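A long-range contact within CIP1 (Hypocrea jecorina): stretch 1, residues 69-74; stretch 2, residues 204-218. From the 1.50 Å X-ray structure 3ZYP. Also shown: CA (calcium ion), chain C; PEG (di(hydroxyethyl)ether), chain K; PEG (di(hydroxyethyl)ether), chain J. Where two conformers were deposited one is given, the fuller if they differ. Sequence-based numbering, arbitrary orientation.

Stretch 1, residues 69-74: VRAWIR
Stretch 2 (204-218) WFDDISIASTRVGCG

Residues 69-74 form an extended strand that runs antiparallel to residues 204-206 and 208-211. Val69 (chi1 t) faces Ile210 as a non-hydrogen-bonded pair (CA-CA 4.5 Å), and Val69 CG1 lies 4.2 Å from Ile210 CG1.

Arg70 and Ser209 form a hydrogen-bonded pair: Arg70 N to Ser209 O is 2.8 Å and Ser209 N to Arg70 O is 2.9 Å. The Arg70 side chain (t, m, m, chi4 -89°) folds back over the second stretch, donating from NE to Asp207 O (2.9 Å) and weakly from NH1 to Gly216 O (2.9 Å), so its charge meets backbone carbonyls, while Val215 CG1 covers one guanidinium face.

Between Arg70 and Trp72 the register slips by one at a beta bulge. Here Asp207 adopts phi/psi 56/55 and the chain turns a corner; Ala71 CB meets Ile208 CG1 at 4.0 Å.

Pairing resumes with Trp72 N to Asp206 O and Asp206 N to Trp72 O, both 2.9 Å. The Trp72 indole (m, chi2 85°) places CD1 3.7 Å from Asp207 CB. Both Asp206 carboxylate oxygens bind calcium.

On the Val69 side of the sheet, Ile73 CG1 (m, t) packs 3.8 Å from Phe205 CD2. Arg74 N to Trp204 O and Trp204 N to Arg74 O, each 2.9 Å, continue the ladder; extended Arg74 lays CG 3.8 Å from Trp204 CE3.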

# COMPACT_ATOMS: atom_id res chain seq x y z
N VAL A 69 4.96 7.43 4.41
CA VAL A 69 3.55 7.43 4.04
C VAL A 69 2.73 6.91 5.20
O VAL A 69 3.10 5.91 5.81
CB VAL A 69 3.30 6.54 2.81
CG1 VAL A 69 1.81 6.54 2.41
CG2 VAL A 69 4.17 6.96 1.63
N ARG A 70 1.63 7.59 5.53
CA ARG A 70 0.74 7.12 6.58
C ARG A 70 -0.68 7.18 6.03
O ARG A 70 -1.09 8.17 5.44
CB ARG A 70 0.89 7.98 7.83
CG ARG A 70 0.23 7.45 9.08
CD ARG A 70 -1.26 7.70 9.18
NE ARG A 70 -1.71 9.05 8.85
CZ ARG A 70 -1.82 10.07 9.71
NH1 ARG A 70 -1.49 9.93 10.99
NH2 ARG A 70 -2.27 11.23 9.26
N ALA A 71 -1.43 6.09 6.19
CA ALA A 71 -2.84 6.11 5.89
C ALA A 71 -3.59 5.29 6.91
O ALA A 71 -3.14 4.21 7.35
CB ALA A 71 -3.11 5.57 4.49
N TRP A 72 -4.76 5.79 7.28
CA TRP A 72 -5.70 4.98 8.04
C TRP A 72 -6.55 4.20 7.06
O TRP A 72 -7.17 4.78 6.17
CB TRP A 72 -6.52 5.87 8.97
CG TRP A 72 -5.74 6.35 10.19
CD1 TRP A 72 -4.90 7.45 10.28
CD2 TRP A 72 -5.76 5.76 11.49
NE1 TRP A 72 -4.42 7.58 11.57
CE2 TRP A 72 -4.93 6.55 12.33
CE3 TRP A 72 -6.42 4.64 12.04
CZ2 TRP A 72 -4.74 6.25 13.69
CZ3 TRP A 72 -6.22 4.35 13.38
CH2 TRP A 72 -5.39 5.15 14.18
N ILE A 73 -6.54 2.88 7.20
CA ILE A 73 -7.09 1.96 6.21
C ILE A 73 -8.11 1.03 6.84
O ILE A 73 -7.84 0.41 7.87
CB ILE A 73 -5.99 1.12 5.51
CG1 ILE A 73 -4.95 2.03 4.85
CG2 ILE A 73 -6.60 0.12 4.49
CD1 ILE A 73 -3.81 1.26 4.17
N ARG A 74 -9.29 0.95 6.24
CA ARG A 74 -10.30 -0.02 6.68
C ARG A 74 -10.55 -1.01 5.55
O ARG A 74 -10.80 -0.63 4.41
CB ARG A 74 -11.61 0.70 7.07
CG ARG A 74 -12.71 -0.27 7.52
CD ARG A 74 -13.99 0.45 7.96
NE ARG A 74 -15.11 -0.50 8.08
CZ ARG A 74 -16.23 -0.29 8.76
NH1 ARG A 74 -16.42 0.82 9.45
NH2 ARG A 74 -17.17 -1.23 8.78
N TRP A 204 -11.33 1.39 2.46
CA TRP A 204 -11.44 2.82 2.72
C TRP A 204 -10.10 3.38 3.19
O TRP A 204 -9.38 2.74 3.96
CB TRP A 204 -12.45 3.13 3.81
CG TRP A 204 -13.90 2.82 3.52
CD1 TRP A 204 -14.86 3.71 3.14
CD2 TRP A 204 -14.56 1.55 3.69
NE1 TRP A 204 -16.08 3.07 3.02
CE2 TRP A 204 -15.93 1.75 3.37
CE3 TRP A 204 -14.13 0.27 4.08
CZ2 TRP A 204 -16.88 0.71 3.41
CZ3 TRP A 204 -15.10 -0.78 4.14
CH2 TRP A 204 -16.46 -0.54 3.80
N PHE A 205 -9.81 4.59 2.77
CA PHE A 205 -8.59 5.29 3.13
C PHE A 205 -8.99 6.65 3.68
O PHE A 205 -9.82 7.35 3.10
CB PHE A 205 -7.67 5.50 1.90
CG PHE A 205 -7.28 4.24 1.21
CD1 PHE A 205 -8.09 3.71 0.20
CD2 PHE A 205 -6.10 3.58 1.55
CE1 PHE A 205 -7.74 2.55 -0.45
CE2 PHE A 205 -5.74 2.41 0.88
CZ PHE A 205 -6.56 1.89 -0.11
N ASP A 206 -8.38 7.02 4.80
CA ASP A 206 -8.59 8.32 5.42
C ASP A 206 -7.26 8.80 5.97
O ASP A 206 -6.34 8.01 6.19
CB ASP A 206 -9.61 8.19 6.56
CG ASP A 206 -10.31 9.49 6.90
OD1 ASP A 206 -10.00 10.54 6.30
OD2 ASP A 206 -11.23 9.45 7.73
N ASP A 207 -7.15 10.11 6.15
CA ASP A 207 -6.03 10.70 6.90
C ASP A 207 -4.69 10.29 6.33
O ASP A 207 -3.82 9.74 7.02
CB ASP A 207 -6.19 10.37 8.39
CG ASP A 207 -7.53 10.82 8.88
OD1 ASP A 207 -7.86 12.00 8.63
OD2 ASP A 207 -8.27 9.99 9.44
N ILE A 208 -4.55 10.56 5.04
CA ILE A 208 -3.34 10.22 4.32
C ILE A 208 -2.32 11.34 4.53
O ILE A 208 -2.66 12.52 4.44
CB ILE A 208 -3.63 10.02 2.82
CG1 ILE A 208 -4.56 8.82 2.63
CG2 ILE A 208 -2.32 9.88 2.03
CD1 ILE A 208 -5.07 8.68 1.21
N SER A 209 -1.09 10.96 4.82
CA SER A 209 -0.01 11.93 4.89
C SER A 209 1.22 11.34 4.27
O SER A 209 1.59 10.21 4.59
CB SER A 209 0.23 12.34 6.33
OG SER A 209 1.11 13.46 6.41
N ILE A 210 1.81 12.08 3.33
CA ILE A 210 3.07 11.73 2.72
C ILE A 210 4.04 12.85 3.07
O ILE A 210 3.72 14.02 2.89
CB ILE A 210 2.94 11.55 1.19
CG1 ILE A 210 1.90 10.46 0.85
CG2 ILE A 210 4.31 11.24 0.57
CD1 ILE A 210 1.54 10.34 -0.63
N ALA A 211 5.20 12.49 3.61
CA ALA A 211 6.13 13.47 4.17
C ALA A 211 7.56 12.98 4.10
O ALA A 211 7.83 11.82 3.81
CB ALA A 211 5.75 13.79 5.59
N SER A 212 8.49 13.90 4.35
CA SER A 212 9.91 13.56 4.38
C SER A 212 10.35 13.07 5.77
O SER A 212 11.49 12.63 5.95
CB SER A 212 10.75 14.77 3.95
OG SER A 212 10.59 15.84 4.87
N THR A 213 9.42 13.15 6.72
CA THR A 213 9.65 12.74 8.11
C THR A 213 8.48 11.89 8.63
O THR A 213 7.37 11.95 8.09
CB THR A 213 9.86 13.95 9.07
OG1 THR A 213 8.71 14.82 9.03
CG2 THR A 213 11.12 14.74 8.71
N ARG A 214 8.75 11.11 9.68
CA ARG A 214 7.77 10.19 10.28
C ARG A 214 6.48 10.90 10.67
O ARG A 214 6.50 11.93 11.35
CB ARG A 214 8.40 9.49 11.50
CG ARG A 214 7.51 8.49 12.25
CD ARG A 214 7.46 7.16 11.55
NE ARG A 214 6.45 6.28 12.14
CZ ARG A 214 6.66 5.46 13.16
NH1 ARG A 214 7.87 5.40 13.73
NH2 ARG A 214 5.67 4.71 13.61
N VAL A 215 5.35 10.35 10.23
CA VAL A 215 4.03 10.93 10.51
C VAL A 215 3.46 10.51 11.87
O VAL A 215 3.01 11.35 12.64
CB VAL A 215 3.03 10.63 9.37
CG1 VAL A 215 1.67 11.30 9.63
CG2 VAL A 215 3.62 11.03 8.00
N GLY A 216 3.48 9.20 12.15
CA GLY A 216 2.87 8.66 13.37
C GLY A 216 1.36 8.43 13.30
O GLY A 216 0.74 8.64 12.25
N CYS A 217 0.79 7.99 14.41
CA CYS A 217 -0.63 7.59 14.51
C CYS A 217 -1.50 8.59 15.27
O CYS A 217 -2.63 8.25 15.67
CB CYS A 217 -0.74 6.24 15.23
SG CYS A 217 0.14 4.88 14.47
N GLY A 218 -1.00 9.81 15.48
CA GLY A 218 -1.77 10.86 16.16
C GLY A 218 -1.96 10.59 17.64
O GLY A 218 -1.43 9.61 18.18
CA CA C . -11.83 11.88 7.37
C1 PEG K . -19.65 0.91 11.39
O1 PEG K . -19.23 1.54 10.17
C2 PEG K . -19.46 -0.60 11.27
O2 PEG K . -19.85 -1.02 9.97
C1 PEG J . -14.93 2.74 12.09
O1 PEG J . -15.06 2.62 10.69
C2 PEG J . -13.74 1.91 12.53
O2 PEG J . -12.62 2.73 12.82